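Long-range contacts in Myo-inositol 2-dehydrogenase (Thermotoga maritima, PDB 3EZY), which catalyses the NAD(+)-dependent oxidation of myo-inositol to 2-keto-myo-inositol (scyllo-inosose), probably as a step in myo-inositol degradation: residues L99-D105 against K310-L314; E187-F193 against V215-S221; L59-P63 against K86-H90; F130-K134 against M180-I184. All coordinates share one frame. Residue numbers count along the deposited sequence, not the author numbering.

Interaction 1: residues L99-D105 against K310-L314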
# COMPACT_ATOMS: atom_id res chain seq x y z
N LEU A 99 -21.01 -32.71 -13.49
CA LEU A 99 -19.68 -33.26 -13.59
C LEU A 99 -19.59 -34.25 -14.74
O LEU A 99 -18.54 -34.79 -14.97
CB LEU A 99 -19.24 -33.97 -12.30
CG LEU A 99 -19.42 -33.06 -11.07
CD1 LEU A 99 -19.22 -33.79 -9.72
CD2 LEU A 99 -18.61 -31.81 -11.18
N ASN A 100 -20.70 -34.45 -15.45
CA ASN A 100 -20.75 -35.45 -16.52
C ASN A 100 -20.88 -34.78 -17.87
O ASN A 100 -21.88 -34.15 -18.19
CB ASN A 100 -21.94 -36.38 -16.27
CG ASN A 100 -22.02 -37.47 -17.31
OD1 ASN A 100 -22.45 -37.23 -18.44
ND2 ASN A 100 -21.59 -38.67 -16.94
N LEU A 101 -19.85 -34.90 -18.69
CA LEU A 101 -19.84 -34.19 -19.96
C LEU A 101 -21.04 -34.47 -20.85
O LEU A 101 -21.48 -33.59 -21.56
CB LEU A 101 -18.58 -34.54 -20.73
CG LEU A 101 -18.57 -33.79 -22.05
CD1 LEU A 101 -18.44 -32.30 -21.72
CD2 LEU A 101 -17.40 -34.26 -22.96
N ALA A 102 -21.55 -35.70 -20.83
CA ALA A 102 -22.66 -36.05 -21.71
C ALA A 102 -23.89 -35.31 -21.21
O ALA A 102 -24.60 -34.72 -21.98
CB ALA A 102 -22.88 -37.58 -21.72
N ASP A 103 -24.10 -35.30 -19.91
CA ASP A 103 -25.18 -34.47 -19.35
C ASP A 103 -25.10 -32.99 -19.75
O ASP A 103 -26.12 -32.36 -20.04
CB ASP A 103 -25.23 -34.60 -17.83
CG ASP A 103 -25.82 -35.94 -17.40
OD1 ASP A 103 -26.53 -36.56 -18.22
OD2 ASP A 103 -25.59 -36.37 -16.25
N VAL A 104 -23.91 -32.42 -19.75
CA VAL A 104 -23.80 -31.03 -20.15
C VAL A 104 -24.19 -30.87 -21.61
O VAL A 104 -24.83 -29.88 -21.98
CB VAL A 104 -22.34 -30.48 -19.92
CG1 VAL A 104 -22.21 -29.09 -20.49
CG2 VAL A 104 -22.03 -30.50 -18.42
N ASP A 105 -23.81 -31.82 -22.46
CA ASP A 105 -24.18 -31.72 -23.90
C ASP A 105 -25.70 -31.80 -24.05
O ASP A 105 -26.31 -31.07 -24.81
CB ASP A 105 -23.46 -32.80 -24.76
CG ASP A 105 -21.98 -32.44 -25.06
OD1 ASP A 105 -21.66 -31.22 -25.19
OD2 ASP A 105 -21.12 -33.37 -25.15
N LYS A 310 -19.47 -25.87 -20.15
CA LYS A 310 -18.80 -27.02 -20.78
C LYS A 310 -17.26 -26.89 -20.86
O LYS A 310 -16.50 -27.83 -20.55
CB LYS A 310 -19.36 -27.23 -22.20
CG LYS A 310 -18.87 -28.52 -22.84
CD LYS A 310 -19.60 -28.75 -24.16
CE LYS A 310 -18.97 -29.87 -24.99
NZ LYS A 310 -19.62 -29.86 -26.36
N MET A 311 -16.78 -25.73 -21.31
CA MET A 311 -15.33 -25.54 -21.46
C MET A 311 -14.58 -25.65 -20.12
O MET A 311 -13.51 -26.26 -20.02
CB MET A 311 -15.04 -24.19 -22.11
CG MET A 311 -15.58 -24.05 -23.56
SD MET A 311 -14.82 -25.28 -24.72
CE MET A 311 -13.11 -25.41 -24.04
N ALA A 312 -15.14 -25.05 -19.09
CA ALA A 312 -14.52 -25.15 -17.76
C ALA A 312 -14.44 -26.61 -17.31
O ALA A 312 -13.47 -27.02 -16.70
CB ALA A 312 -15.31 -24.35 -16.77
N LEU A 313 -15.49 -27.38 -17.57
CA LEU A 313 -15.49 -28.81 -17.21
C LEU A 313 -14.43 -29.57 -18.00
O LEU A 313 -13.74 -30.41 -17.45
CB LEU A 313 -16.85 -29.46 -17.46
CG LEU A 313 -16.97 -30.97 -17.18
CD1 LEU A 313 -16.62 -31.28 -15.72
CD2 LEU A 313 -18.41 -31.50 -17.50
N LEU A 314 -14.31 -29.29 -19.29
CA LEU A 314 -13.30 -29.96 -20.11
C LEU A 314 -11.90 -29.64 -19.59
O LEU A 314 -11.06 -30.52 -19.53
CB LEU A 314 -13.44 -29.59 -21.58
CG LEU A 314 -14.63 -30.25 -22.33
CD1 LEU A 314 -14.97 -29.49 -23.60
CD2 LEU A 314 -14.30 -31.70 -22.70

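Interaction 2: residues E187-F193 against V215-S221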
# COMPACT_ATOMS: atom_id res chain seq x y z
N GLU A 187 -9.45 -15.66 -24.99
CA GLU A 187 -9.09 -16.72 -25.94
C GLU A 187 -9.11 -18.05 -25.24
O GLU A 187 -9.19 -18.12 -24.00
CB GLU A 187 -7.72 -16.50 -26.57
CG GLU A 187 -6.63 -16.33 -25.52
CD GLU A 187 -5.22 -16.34 -26.11
OE1 GLU A 187 -4.95 -17.15 -27.03
OE2 GLU A 187 -4.37 -15.59 -25.58
N GLU A 188 -8.99 -19.10 -26.04
CA GLU A 188 -9.08 -20.45 -25.54
C GLU A 188 -7.76 -20.99 -25.06
O GLU A 188 -6.68 -20.61 -25.56
CB GLU A 188 -9.67 -21.40 -26.60
CG GLU A 188 -11.10 -21.00 -27.05
CD GLU A 188 -12.14 -21.13 -25.93
OE1 GLU A 188 -11.90 -21.85 -24.93
OE2 GLU A 188 -13.21 -20.52 -26.05
N VAL A 189 -7.85 -21.88 -24.08
CA VAL A 189 -6.74 -22.73 -23.66
C VAL A 189 -6.59 -23.97 -24.55
O VAL A 189 -7.57 -24.65 -24.87
CB VAL A 189 -6.95 -23.22 -22.24
CG1 VAL A 189 -5.76 -24.11 -21.77
CG2 VAL A 189 -7.18 -22.07 -21.33
N GLU A 190 -5.36 -24.33 -24.90
CA GLU A 190 -5.18 -25.46 -25.77
C GLU A 190 -4.58 -26.64 -25.05
O GLU A 190 -4.81 -27.78 -25.44
CB GLU A 190 -4.26 -25.06 -26.91
CG GLU A 190 -4.58 -23.67 -27.41
CD GLU A 190 -5.33 -23.67 -28.73
OE1 GLU A 190 -6.56 -23.92 -28.75
OE2 GLU A 190 -4.66 -23.40 -29.74
N GLU A 191 -3.81 -26.35 -24.00
CA GLU A 191 -3.08 -27.37 -23.27
C GLU A 191 -2.95 -27.04 -21.77
O GLU A 191 -2.85 -25.88 -21.39
CB GLU A 191 -1.69 -27.44 -23.91
CG GLU A 191 -0.90 -28.66 -23.63
CD GLU A 191 0.14 -28.88 -24.72
OE1 GLU A 191 0.55 -30.04 -24.92
OE2 GLU A 191 0.52 -27.89 -25.39
N VAL A 192 -2.93 -28.07 -20.93
CA VAL A 192 -2.89 -27.87 -19.51
C VAL A 192 -1.89 -28.84 -18.87
O VAL A 192 -1.76 -29.99 -19.30
CB VAL A 192 -4.29 -28.13 -18.93
CG1 VAL A 192 -4.28 -28.31 -17.47
CG2 VAL A 192 -5.26 -27.01 -19.33
N PHE A 193 -1.19 -28.39 -17.83
CA PHE A 193 -0.42 -29.28 -16.97
C PHE A 193 -0.79 -29.02 -15.51
O PHE A 193 -0.85 -27.86 -15.10
CB PHE A 193 1.08 -29.03 -17.11
CG PHE A 193 1.89 -29.77 -16.08
CD1 PHE A 193 2.26 -31.07 -16.30
CD2 PHE A 193 2.22 -29.17 -14.87
CE1 PHE A 193 2.97 -31.76 -15.38
CE2 PHE A 193 2.95 -29.85 -13.91
CZ PHE A 193 3.32 -31.17 -14.15
N VAL A 215 -1.77 -25.32 -11.75
CA VAL A 215 -2.17 -25.69 -13.10
C VAL A 215 -1.59 -24.68 -14.10
O VAL A 215 -1.76 -23.47 -13.94
CB VAL A 215 -3.71 -25.68 -13.26
CG1 VAL A 215 -4.08 -25.88 -14.73
CG2 VAL A 215 -4.37 -26.76 -12.41
N VAL A 216 -0.86 -25.16 -15.08
CA VAL A 216 -0.31 -24.31 -16.11
C VAL A 216 -1.19 -24.40 -17.34
O VAL A 216 -1.62 -25.49 -17.73
CB VAL A 216 1.10 -24.80 -16.55
CG1 VAL A 216 1.64 -23.91 -17.71
CG2 VAL A 216 2.04 -24.81 -15.38
N LEU A 217 -1.45 -23.24 -17.95
CA LEU A 217 -2.31 -23.13 -19.12
C LEU A 217 -1.47 -22.58 -20.27
O LEU A 217 -0.72 -21.64 -20.08
CB LEU A 217 -3.44 -22.13 -18.87
CG LEU A 217 -4.21 -22.26 -17.56
CD1 LEU A 217 -5.21 -21.07 -17.43
CD2 LEU A 217 -4.96 -23.60 -17.51
N ARG A 218 -1.59 -23.19 -21.44
CA ARG A 218 -1.09 -22.60 -22.67
C ARG A 218 -2.29 -22.19 -23.53
O ARG A 218 -3.13 -23.03 -23.96
CB ARG A 218 -0.18 -23.57 -23.43
CG ARG A 218 0.03 -23.14 -24.86
CD ARG A 218 1.01 -24.05 -25.60
NE ARG A 218 2.37 -23.86 -25.13
CZ ARG A 218 3.21 -22.95 -25.61
NH1 ARG A 218 2.82 -22.12 -26.59
NH2 ARG A 218 4.43 -22.85 -25.11
N PHE A 219 -2.36 -20.90 -23.80
CA PHE A 219 -3.43 -20.35 -24.62
C PHE A 219 -3.09 -20.38 -26.11
O PHE A 219 -1.92 -20.46 -26.52
CB PHE A 219 -3.70 -18.91 -24.23
CG PHE A 219 -4.22 -18.75 -22.83
CD1 PHE A 219 -5.60 -18.73 -22.59
CD2 PHE A 219 -3.32 -18.61 -21.75
CE1 PHE A 219 -6.09 -18.54 -21.30
CE2 PHE A 219 -3.78 -18.44 -20.47
CZ PHE A 219 -5.16 -18.41 -20.22
N LYS A 220 -4.13 -20.28 -26.92
CA LYS A 220 -4.01 -20.28 -28.38
C LYS A 220 -2.92 -19.34 -28.90
O LYS A 220 -2.16 -19.71 -29.77
CB LYS A 220 -5.37 -19.92 -28.97
CG LYS A 220 -5.43 -19.81 -30.47
CD LYS A 220 -6.89 -19.50 -30.87
CE LYS A 220 -6.98 -18.75 -32.20
NZ LYS A 220 -6.46 -19.65 -33.29
N SER A 221 -2.82 -18.14 -28.33
CA SER A 221 -1.83 -17.13 -28.74
C SER A 221 -0.38 -17.45 -28.32
O SER A 221 0.54 -16.74 -28.71
CB SER A 221 -2.21 -15.75 -28.15
OG SER A 221 -2.01 -15.73 -26.72

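Interaction 3: residues L59-P63 against K86-H90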
# COMPACT_ATOMS: atom_id res chain seq x y z
N LEU A 59 -42.72 -26.86 -9.29
CA LEU A 59 -42.29 -25.47 -9.45
C LEU A 59 -42.08 -25.12 -10.94
O LEU A 59 -42.54 -24.09 -11.47
CB LEU A 59 -41.01 -25.20 -8.60
CG LEU A 59 -40.47 -23.75 -8.66
CD1 LEU A 59 -39.78 -23.31 -7.34
CD2 LEU A 59 -39.53 -23.53 -9.88
N ILE A 60 -41.32 -25.95 -11.62
CA ILE A 60 -41.02 -25.71 -13.02
C ILE A 60 -42.28 -25.63 -13.91
O ILE A 60 -42.33 -24.85 -14.86
CB ILE A 60 -40.07 -26.81 -13.53
CG1 ILE A 60 -38.68 -26.60 -12.89
CG2 ILE A 60 -40.05 -26.85 -15.07
CD1 ILE A 60 -37.83 -27.83 -12.86
N GLU A 61 -43.29 -26.45 -13.60
CA GLU A 61 -44.53 -26.51 -14.42
C GLU A 61 -45.54 -25.43 -14.03
O GLU A 61 -46.48 -25.15 -14.77
CB GLU A 61 -45.13 -27.93 -14.36
CG GLU A 61 -44.25 -29.00 -15.05
CD GLU A 61 -44.50 -30.42 -14.52
OE1 GLU A 61 -45.63 -30.71 -14.07
OE2 GLU A 61 -43.58 -31.26 -14.56
N ASP A 62 -45.33 -24.78 -12.88
CA ASP A 62 -46.19 -23.66 -12.49
C ASP A 62 -46.23 -22.58 -13.57
O ASP A 62 -45.18 -22.02 -13.90
CB ASP A 62 -45.67 -23.06 -11.19
CG ASP A 62 -46.63 -22.05 -10.56
OD1 ASP A 62 -47.28 -21.27 -11.30
OD2 ASP A 62 -46.74 -22.03 -9.32
N PRO A 63 -47.43 -22.26 -14.11
CA PRO A 63 -47.46 -21.34 -15.24
C PRO A 63 -47.12 -19.94 -14.88
O PRO A 63 -46.86 -19.16 -15.76
CB PRO A 63 -48.92 -21.41 -15.73
CG PRO A 63 -49.68 -21.93 -14.55
CD PRO A 63 -48.74 -22.92 -13.94
N LYS A 86 -38.15 -28.38 -21.41
CA LYS A 86 -39.40 -29.03 -21.83
C LYS A 86 -40.59 -28.20 -21.39
O LYS A 86 -41.62 -28.18 -22.05
CB LYS A 86 -39.47 -30.45 -21.27
CG LYS A 86 -38.29 -31.34 -21.67
CD LYS A 86 -38.31 -31.67 -23.17
CE LYS A 86 -37.36 -32.82 -23.56
NZ LYS A 86 -37.23 -33.85 -22.48
N ALA A 87 -40.45 -27.46 -20.28
CA ALA A 87 -41.52 -26.57 -19.85
C ALA A 87 -41.43 -25.18 -20.47
O ALA A 87 -42.23 -24.31 -20.15
CB ALA A 87 -41.57 -26.47 -18.34
N LYS A 88 -40.43 -24.95 -21.32
CA LYS A 88 -40.17 -23.65 -21.96
C LYS A 88 -39.95 -22.53 -20.94
O LYS A 88 -40.49 -21.41 -21.08
CB LYS A 88 -41.25 -23.28 -22.98
CG LYS A 88 -40.94 -22.04 -23.85
CD LYS A 88 -41.94 -21.92 -25.02
CE LYS A 88 -41.80 -20.60 -25.83
NZ LYS A 88 -42.45 -19.41 -25.16
N LYS A 89 -39.12 -22.83 -19.92
CA LYS A 89 -38.74 -21.84 -18.89
C LYS A 89 -37.26 -21.47 -18.97
O LYS A 89 -36.41 -22.36 -18.94
CB LYS A 89 -38.97 -22.41 -17.47
CG LYS A 89 -40.45 -22.83 -17.19
CD LYS A 89 -41.42 -21.71 -17.65
CE LYS A 89 -42.88 -22.15 -17.49
NZ LYS A 89 -43.20 -22.50 -16.07
N HIS A 90 -36.94 -20.18 -18.98
CA HIS A 90 -35.54 -19.72 -18.96
C HIS A 90 -34.84 -20.21 -17.70
O HIS A 90 -35.45 -20.22 -16.64
CB HIS A 90 -35.51 -18.21 -19.03
CG HIS A 90 -36.02 -17.68 -20.32
ND1 HIS A 90 -35.45 -17.99 -21.53
CD2 HIS A 90 -37.07 -16.86 -20.59
CE1 HIS A 90 -36.11 -17.37 -22.50
NE2 HIS A 90 -37.10 -16.68 -21.95
O HOH W 1 -45.87 -23.61 -16.87

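Interaction 4: residues F130-K134 against M180-I184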
# COMPACT_ATOMS: atom_id res chain seq x y z
N PHE A 130 -12.62 -8.09 -10.36
CA PHE A 130 -12.24 -8.92 -11.52
C PHE A 130 -12.80 -8.40 -12.84
O PHE A 130 -12.15 -8.43 -13.91
CB PHE A 130 -12.71 -10.36 -11.29
CG PHE A 130 -12.18 -10.99 -9.99
CD1 PHE A 130 -10.96 -10.58 -9.44
CD2 PHE A 130 -12.88 -12.04 -9.38
CE1 PHE A 130 -10.44 -11.19 -8.28
CE2 PHE A 130 -12.39 -12.65 -8.18
CZ PHE A 130 -11.18 -12.22 -7.63
N LYS A 131 -14.05 -7.97 -12.77
CA LYS A 131 -14.70 -7.33 -13.93
C LYS A 131 -13.96 -6.09 -14.45
O LYS A 131 -13.78 -5.91 -15.64
CB LYS A 131 -16.14 -6.95 -13.56
CG LYS A 131 -16.96 -6.32 -14.70
CD LYS A 131 -18.46 -6.52 -14.36
CE LYS A 131 -19.35 -5.42 -14.94
NZ LYS A 131 -19.03 -5.10 -16.33
N LYS A 132 -13.58 -5.21 -13.54
CA LYS A 132 -12.85 -4.03 -13.92
C LYS A 132 -11.51 -4.42 -14.57
O LYS A 132 -11.08 -3.81 -15.56
CB LYS A 132 -12.65 -3.11 -12.70
CG LYS A 132 -11.69 -1.98 -12.98
CD LYS A 132 -12.35 -0.60 -13.25
CE LYS A 132 -13.71 -0.65 -13.87
NZ LYS A 132 -14.12 0.74 -14.27
N LEU A 133 -10.87 -5.46 -14.03
CA LEU A 133 -9.60 -5.92 -14.60
C LEU A 133 -9.84 -6.51 -16.00
O LEU A 133 -9.09 -6.22 -16.95
CB LEU A 133 -8.95 -6.97 -13.69
CG LEU A 133 -7.57 -7.46 -14.15
CD1 LEU A 133 -6.65 -7.81 -12.97
CD2 LEU A 133 -7.69 -8.66 -15.09
N LYS A 134 -10.87 -7.34 -16.15
CA LYS A 134 -11.21 -7.89 -17.47
C LYS A 134 -11.43 -6.78 -18.52
O LYS A 134 -10.93 -6.88 -19.64
CB LYS A 134 -12.44 -8.81 -17.38
CG LYS A 134 -12.85 -9.52 -18.70
CD LYS A 134 -13.87 -8.66 -19.43
CE LYS A 134 -14.41 -9.32 -20.71
NZ LYS A 134 -13.33 -10.01 -21.50
N MET A 180 -12.45 -18.12 -15.29
CA MET A 180 -11.90 -16.76 -15.17
C MET A 180 -10.78 -16.53 -16.21
O MET A 180 -10.67 -15.43 -16.86
CB MET A 180 -11.38 -16.52 -13.75
CG MET A 180 -11.03 -15.06 -13.41
SD MET A 180 -12.25 -13.73 -13.63
CE MET A 180 -13.67 -14.60 -12.95
N ALA A 181 -9.96 -17.55 -16.37
CA ALA A 181 -8.90 -17.51 -17.36
C ALA A 181 -9.40 -17.19 -18.76
O ALA A 181 -8.81 -16.35 -19.44
CB ALA A 181 -8.10 -18.86 -17.36
N ARG A 182 -10.44 -17.90 -19.21
CA ARG A 182 -11.01 -17.70 -20.53
C ARG A 182 -11.63 -16.31 -20.60
O ARG A 182 -11.46 -15.60 -21.58
CB ARG A 182 -12.11 -18.73 -20.82
CG ARG A 182 -11.55 -20.16 -20.91
CD ARG A 182 -12.66 -21.18 -21.24
NE ARG A 182 -13.29 -20.91 -22.53
CZ ARG A 182 -14.54 -20.47 -22.71
NH1 ARG A 182 -15.33 -20.23 -21.67
NH2 ARG A 182 -14.98 -20.27 -23.96
N TYR A 183 -12.36 -15.93 -19.55
CA TYR A 183 -13.04 -14.64 -19.52
C TYR A 183 -12.05 -13.47 -19.55
O TYR A 183 -12.26 -12.49 -20.28
CB TYR A 183 -13.80 -14.58 -18.24
CG TYR A 183 -14.50 -13.31 -17.90
CD1 TYR A 183 -15.53 -12.79 -18.72
CD2 TYR A 183 -14.22 -12.66 -16.70
CE1 TYR A 183 -16.20 -11.63 -18.34
CE2 TYR A 183 -14.87 -11.53 -16.33
CZ TYR A 183 -15.84 -11.02 -17.15
OH TYR A 183 -16.45 -9.88 -16.71
N ILE A 184 -10.97 -13.58 -18.77
CA ILE A 184 -9.99 -12.49 -18.71
C ILE A 184 -9.15 -12.43 -20.00
O ILE A 184 -8.89 -11.35 -20.51
CB ILE A 184 -9.00 -12.65 -17.53
CG1 ILE A 184 -9.72 -12.65 -16.16
CG2 ILE A 184 -7.83 -11.61 -17.62
CD1 ILE A 184 -10.46 -11.43 -15.81
O HOH W 2 -10.33 -9.21 -21.20

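Interaction 1: residues L99-D105 against K310-L314
The strongest link is a salt bridge. Lys310 reaches across with a fully extended side chain, all four chi angles near t, and its NZ donates a hydrogen bond to OD1 of Asp105 at 2.7 Å. A second polar feature lies within residues 99-105. Asn100 is the N-cap of helix 101-114: its OD1 accepts from Asp103 N at 2.9 Å and, weakly, from Ala102 N at 3.0 Å. The cap lies at the start of the turn that faces Lys310-Leu314. Just before it, the carbonyl oxygen of Leu99 is hydrogen-bonded to the hydroxyl of Tyr317, further along helix 306-325. The two helical segments run almost antiparallel, at 169°, with their axes 10.6 Å apart. Helix 101-114 belongs to the NAD-binding Rossmann fold. Helix 306-325 comes from late in the chain and packs against the sheet of the C-terminal domain, so the contact joins the two parts. Leu313 is the main apolar residue. Its CD2 lies 3.9 Å from Leu101 N and 3.9 Å from Val104 CG2, and it also touches the backbone of Leu99 and Asn100. Leu101 spreads over the partner helix: its CD1 is 4.0 Å from Lys310 CG, and its CD2 is 4.0 Å from Leu314 CD2. Val104 CG1 rests on Lys310 CB at 3.8 Å, so the lysine contributes its aliphatic stem as well as its charge.

Interaction 2: residues E187-F193 against V215-S221
A classic beta bulge interrupts this antiparallel strand pair: Glu190 and Glu191 both face Arg218. Arg218 O accepts from Glu190 N at 2.7 Å and, weakly, from Glu191 N at 3.4 Å. Arg218 N returns a bond to Glu191 O at 3.0 Å. Beyond the bulge, Phe193 and Val216 form a hydrogen-bonded pair, with Phe193 N to Val216 O at 2.9 Å and Val216 N to Phe193 O at 2.7 Å. At the other end Lys220 N donates to Glu188 O at 2.9 Å. The Glu187 carboxylate holds the turn after the strand, accepting from Ser221 N (OE1, 2.7 Å) and Ser221 OG (OE2, 2.6 Å). Val192 CG2 meets Leu217 CD2 at 3.9 Å on the face that packs on helices 174-185 and 306-325. Glu191, Phe193, Val216 and Arg218 point to the other face. There Arg218 forms a salt bridge with Asp195 of the second subunit, and Phe193 stacks on Phe193 of that subunit. Within the sheet, strands 224-230 and 329-330 flank the pair.

Interaction 3: residues L59-P63 against K86-H90
Residues 59-63 carry the last turn of helix 56-61 into a loop. Two carbonyl oxygens there accept directly from one lysine, and a third is reached through a water. Ile60 comes first. Its CG2 packs on Ala87 CB at 3.6 Å, and its O accepts a hydrogen bond from Lys89 NZ at 2.8 Å. The CA-to-CB bond of Glu61 points away, but its O is joined to Lys89 NZ through a water, 2.7 Å from Glu61 O and 3.0 Å from Lys89 NZ. Asp62 leaves helical geometry, and its O accepts from Lys89 NZ at 3.0 Å. At Pro63 only the edge of the contact remains. Across the gap, helix 77-86 ends in a Schellman motif with Lys88 at positive phi. Ala87 and Lys89, on either side, point toward the helix end. Lys89 NZ also donates to Val65 O. The contact joins helix 56-61 to the turn before strand 90-94 in the Rossmann fold. Leu59 and Ile60 lie on Ile8 of strand 3-8, and His90 bonds through its backbone to Val68 of strand 67-70.

Interaction 4: residues F130-K134 against M180-I184
Both segments are helical. Their N-to-C directions differ by 41°, and the axes of the two segments approach to 10.6 Å. They converge at Lys134 and Ile184, whose CA atoms are 4.9 Å apart. Lys134 makes the largest contribution. Its NZ donates to Tyr183 O at 3.0 Å, and its CG sits over the face of the Tyr183 ring, 3.7 Å from the centroid, as a CH-pi contact. Lys134 NZ is also 4.9 Å from that centroid, an off-centre cation-pi contact. A water adds a bridge: it donates to Lys134 O at 2.9 Å and Ile184 O at 2.7 Å, and accepts from Lys134 NZ at 3.1 Å. Helices 128-138 and 174-185 both lie on the mixed sheet of the C-terminal domain of the Gfo/Idh/MocA family. Phe130 and Leu133 pack on strand 248-252, while Phe130, Met180 and Ile184 pack on strand 238-245. Between the helices, Ile184 CD1 touches Lys134 CB at 3.6 Å, and Leu133 CD2 meets Ile184 CG2 at 3.9 Å. Met180 forms an oblique Met-aromatic contact, its SD 5.3 Å from the centroid of the Phe130 ring. At the periphery, Lys131 CG lies 4.1 Å from Tyr183 OH.

In the fold
Interactions 1, 2 and 4 touch one another, while interaction 3 stands apart. Arg182, on helix 174-185 of interaction 4, forms a salt bridge to Glu188 of interaction 2 (NH2 to OE2, 2.8 Å). Met311 of interaction 1 meets both: its CE is 3.9 Å from Glu188 OE1 and its CB 3.7 Å from Arg182 NE. Leu217 CD1 also packs on Ala181 CB at 3.6 Å, tying the sheet to its helix. Interaction 3 lies within the Rossmann domain, far from the other three, its centre about 23 Å from that of interaction 1 and about 38 Å from that of interaction 2. Interaction 1 connects this nucleotide-binding domain with the C-terminal part, where interaction 2 also reaches the second subunit.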